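PDB 3PM2: odorant-binding protein 47 from Anopheles gambiae, which binds small hydrophobic odorants and is thought to carry them through the aqueous fluid that surrounds the olfactory sensory dendrites. Local coordinates for residues A[43-52]-A[116-127]. Numbering follows the deposited sequence.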
loop_
_atom_site.group_PDB
_atom_site.type_symbol
_atom_site.label_atom_id
_atom_site.label_comp_id
_atom_site.label_asym_id
_atom_site.label_seq_id
_atom_site.Cartn_x
_atom_site.Cartn_y
_atom_site.Cartn_z
ATOM N N ARG A 43 1.005 -15.550 4.151
ATOM C CA ARG A 43 1.630 -16.326 5.225
ATOM C C ARG A 43 2.168 -15.388 6.304
ATOM O O ARG A 43 2.020 -15.657 7.501
ATOM C CB ARG A 43 2.773 -17.206 4.688
ATOM C CG ARG A 43 2.274 -18.461 3.994
ATOM C CD ARG A 43 3.335 -19.544 3.933
ATOM N NE ARG A 43 3.593 -20.172 5.234
ATOM C CZ ARG A 43 4.309 -21.279 5.388
ATOM N NH1 ARG A 43 4.848 -21.884 4.332
ATOM N NH2 ARG A 43 4.489 -21.794 6.592
ATOM N N GLN A 44 2.806 -14.288 5.879
ATOM C CA GLN A 44 3.375 -13.298 6.818
ATOM C C GLN A 44 2.307 -12.569 7.648
ATOM O O GLN A 44 2.628 -12.091 8.734
ATOM C CB GLN A 44 4.291 -12.314 6.108
ATOM C CG GLN A 44 5.554 -12.966 5.502
ATOM C CD GLN A 44 6.311 -11.955 4.687
ATOM O OE1 GLN A 44 5.723 -11.105 4.002
ATOM N NE2 GLN A 44 7.634 -11.988 4.788
ATOM N N MET A 45 1.048 -12.511 7.184
ATOM C CA MET A 45 -0.029 -11.921 7.997
ATOM C C MET A 45 -0.362 -12.775 9.223
ATOM O O MET A 45 -1.051 -12.289 10.119
ATOM C CB MET A 45 -1.332 -11.835 7.198
ATOM C CG MET A 45 -1.356 -10.756 6.229
ATOM S SD MET A 45 -2.927 -10.952 5.365
ATOM C CE MET A 45 -2.374 -10.450 3.798
ATOM N N ALA A 46 0.027 -14.066 9.216
ATOM C CA ALA A 46 -0.271 -15.027 10.280
ATOM C C ALA A 46 0.969 -15.295 11.126
ATOM O O ALA A 46 1.132 -16.397 11.675
ATOM C CB ALA A 46 -0.787 -16.332 9.659
ATOM N N MET A 47 1.851 -14.295 11.237
ATOM C CA MET A 47 3.072 -14.440 12.030
ATOM C C MET A 47 3.145 -13.337 13.057
ATOM O O MET A 47 2.877 -12.181 12.748
ATOM C CB MET A 47 4.320 -14.488 11.156
ATOM C CG MET A 47 4.373 -15.746 10.288
ATOM S SD MET A 47 5.535 -15.571 8.949
ATOM C CE MET A 47 6.996 -15.808 9.829
ATOM N N GLU A 48 3.439 -13.704 14.290
ATOM C CA GLU A 48 3.491 -12.732 15.377
ATOM C C GLU A 48 4.820 -11.990 15.380
ATOM O O GLU A 48 5.731 -12.346 14.632
ATOM C CB GLU A 48 3.264 -13.415 16.727
ATOM C CG GLU A 48 4.408 -14.288 17.195
ATOM C CD GLU A 48 4.154 -15.052 18.478
ATOM O OE1 GLU A 48 3.085 -14.864 19.103
ATOM O OE2 GLU A 48 5.030 -15.864 18.844
ATOM N N GLY A 49 4.920 -10.989 16.253
ATOM C CA GLY A 49 6.146 -10.221 16.421
ATOM C C GLY A 49 6.249 -9.022 15.506
ATOM O O GLY A 49 5.251 -8.423 15.110
ATOM N N ILE A 50 7.478 -8.616 15.230
ATOM C CA ILE A 50 7.742 -7.435 14.408
ATOM C C ILE A 50 7.114 -7.602 13.012
ATOM O O ILE A 50 7.283 -8.694 12.433
ATOM C CB ILE A 50 9.275 -7.231 14.332
ATOM C CG1 ILE A 50 9.841 -6.962 15.748
ATOM C CG2 ILE A 50 9.669 -6.119 13.333
ATOM C CD1 ILE A 50 11.298 -7.249 15.864
ATOM N N PRO A 51 6.349 -6.581 12.500
ATOM C CA PRO A 51 5.746 -6.696 11.154
ATOM C C PRO A 51 6.798 -7.070 10.105
ATOM O O PRO A 51 7.924 -6.594 10.159
ATOM C CB PRO A 51 5.168 -5.302 10.902
ATOM C CG PRO A 51 4.809 -4.810 12.297
ATOM C CD PRO A 51 6.009 -5.273 13.107
ATOM N N ARG A 52 6.455 -8.026 9.226
ATOM C CA ARG A 52 7.412 -8.508 8.225
ATOM C C ARG A 52 7.177 -7.693 6.960
ATOM O O ARG A 52 6.021 -7.454 6.606
ATOM C CB ARG A 52 7.212 -10.035 7.964
ATOM C CG ARG A 52 7.166 -10.873 9.245
ATOM C CD ARG A 52 7.745 -12.268 9.077
ATOM N NE ARG A 52 8.386 -12.623 10.330
ATOM C CZ ARG A 52 9.516 -13.300 10.470
ATOM N NH1 ARG A 52 10.128 -13.825 9.412
ATOM N NH2 ARG A 52 9.999 -13.532 11.680
ATOM N N ALA A 116 14.240 -3.073 12.254
ATOM C CA ALA A 116 14.276 -4.400 12.866
ATOM C C ALA A 116 13.636 -5.429 11.941
ATOM O O ALA A 116 14.177 -6.525 11.780
ATOM C CB ALA A 116 13.573 -4.372 14.195
ATOM N N GLY A 117 12.547 -5.032 11.272
ATOM C CA GLY A 117 11.853 -5.867 10.300
ATOM C C GLY A 117 12.770 -6.245 9.143
ATOM O O GLY A 117 12.788 -7.401 8.725
ATOM N N ALA A 118 13.585 -5.303 8.675
ATOM C CA ALA A 118 14.544 -5.553 7.595
ATOM C C ALA A 118 15.585 -6.643 7.975
ATOM O O ALA A 118 16.139 -7.309 7.089
ATOM C CB ALA A 118 15.260 -4.268 7.253
ATOM N N LYS A 119 15.825 -6.825 9.295
ATOM C CA LYS A 119 16.824 -7.773 9.816
ATOM C C LYS A 119 16.270 -9.145 10.225
ATOM O O LYS A 119 17.025 -10.020 10.664
ATOM C CB LYS A 119 17.627 -7.113 10.935
ATOM C CG LYS A 119 18.365 -5.844 10.475
ATOM C CD LYS A 119 19.718 -5.724 11.129
ATOM C CE LYS A 119 20.319 -4.337 11.033
ATOM N NZ LYS A 119 21.707 -4.306 11.594
ATOM N N LEU A 120 14.964 -9.367 10.002
ATOM C CA LEU A 120 14.340 -10.637 10.348
ATOM C C LEU A 120 14.911 -11.777 9.488
ATOM O O LEU A 120 15.337 -11.560 8.359
ATOM C CB LEU A 120 12.806 -10.544 10.154
ATOM C CG LEU A 120 12.056 -9.607 11.116
ATOM C CD1 LEU A 120 10.610 -9.371 10.643
ATOM C CD2 LEU A 120 12.082 -10.130 12.549
ATOM N N THR A 121 14.960 -12.962 10.052
ATOM C CA THR A 121 15.448 -14.142 9.341
ATOM C C THR A 121 14.264 -14.969 8.879
ATOM O O THR A 121 13.241 -14.940 9.557
ATOM C CB THR A 121 16.444 -14.943 10.193
ATOM O OG1 THR A 121 15.857 -15.266 11.446
ATOM C CG2 THR A 121 17.740 -14.205 10.411
ATOM N N PRO A 122 14.373 -15.712 7.742
ATOM C CA PRO A 122 13.230 -16.518 7.268
ATOM C C PRO A 122 12.667 -17.462 8.335
ATOM O O PRO A 122 13.431 -18.190 8.958
ATOM C CB PRO A 122 13.817 -17.266 6.070
ATOM C CG PRO A 122 14.887 -16.372 5.569
ATOM C CD PRO A 122 15.515 -15.821 6.806
ATOM N N ALA A 123 11.358 -17.366 8.634
ATOM C CA ALA A 123 10.741 -18.205 9.682
ATOM C C ALA A 123 9.968 -19.404 9.149
ATOM O O ALA A 123 9.464 -20.214 9.927
ATOM C CB ALA A 123 9.889 -17.364 10.621
ATOM N N PHE A 124 9.878 -19.511 7.828
ATOM C CA PHE A 124 9.405 -20.733 7.187
ATOM C C PHE A 124 10.082 -20.944 5.837
ATOM O O PHE A 124 10.790 -20.067 5.342
ATOM C CB PHE A 124 7.886 -20.694 7.014
ATOM C CG PHE A 124 7.411 -19.625 6.072
ATOM C CD1 PHE A 124 7.437 -19.829 4.703
ATOM C CD2 PHE A 124 6.939 -18.417 6.554
ATOM C CE1 PHE A 124 7.001 -18.847 3.832
ATOM C CE2 PHE A 124 6.501 -17.431 5.690
ATOM C CZ PHE A 124 6.532 -17.647 4.327
ATOM N N GLU A 125 9.858 -22.113 5.245
ATOM C CA GLU A 125 10.657 -22.561 4.110
ATOM C C GLU A 125 10.386 -21.710 2.874
ATOM O O GLU A 125 9.254 -21.631 2.400
ATOM C CB GLU A 125 10.377 -24.035 3.807
ATOM C CG GLU A 125 11.385 -24.997 4.412
ATOM C CD GLU A 125 12.816 -24.529 4.233
ATOM O OE1 GLU A 125 13.479 -24.235 5.250
ATOM O OE2 GLU A 125 13.278 -24.455 3.074
ATOM N N GLY A 126 11.433 -21.076 2.358
ATOM C CA GLY A 126 11.317 -20.255 1.161
ATOM C C GLY A 126 10.806 -18.844 1.397
ATOM O O GLY A 126 10.429 -18.159 0.444
ATOM N N GLU A 127 10.750 -18.404 2.655
ATOM C CA GLU A 127 10.312 -17.032 2.937
ATOM C C GLU A 127 11.412 -16.071 2.512
ATOM O O GLU A 127 12.533 -16.184 2.993
ATOM C CB GLU A 127 10.037 -16.831 4.426
ATOM C CG GLU A 127 9.514 -15.423 4.724
ATOM C CD GLU A 127 9.338 -15.087 6.185
ATOM O OE1 GLU A 127 9.865 -15.834 7.036
ATOM O OE2 GLU A 127 8.669 -14.073 6.482
HETATM O O HOH W 1 12.247 -14.531 12.191
#
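Q44 and E127, their CA atoms 8.8 Å apart, meet through side chains, whereas the backbones come closest at the other end, where the CA atoms of R52 and G117 are 5.6 Å apart. The carboxylate of buried E127 is well supplied: Q44 NE2 donates to the anti lone pair of OE2 (2.9 Å, 172°), the backbone N of A123 binds OE1 at 2.7 Å, and R52 NH1 forms a salt bridge with OE1 at 3.1 Å. With CG anti to the backbone N (chi1 -177°) and an extended chain, E127 reaches all three. R52 also bonds weakly from NH1 to T121 O; its guanidinium lies between M47 CE and L120 CD1. In this mainly helical odorant-binding protein of the C-plus class, the contact joins the ends of helices 27-44 and 111-118 and the loops that follow them. The type II turn from F124 to E127 folds E127 CB under one face of the F124 ring; on the opposite face the R43 guanidinium stacks flat in a cation-pi contact (CZ to centroid 3.8 Å, planes at 14°). M47 SD meets the ring edge, a Met-aromatic contact, while M47 CE presses on A123 CB at 3.4 Å, tighter than usual. Branched, apolar L120 sets CD1 between I50 CG2 and R52. G117, lacking a side chain, lets P51 O and I50 CG2 lie against its backbone.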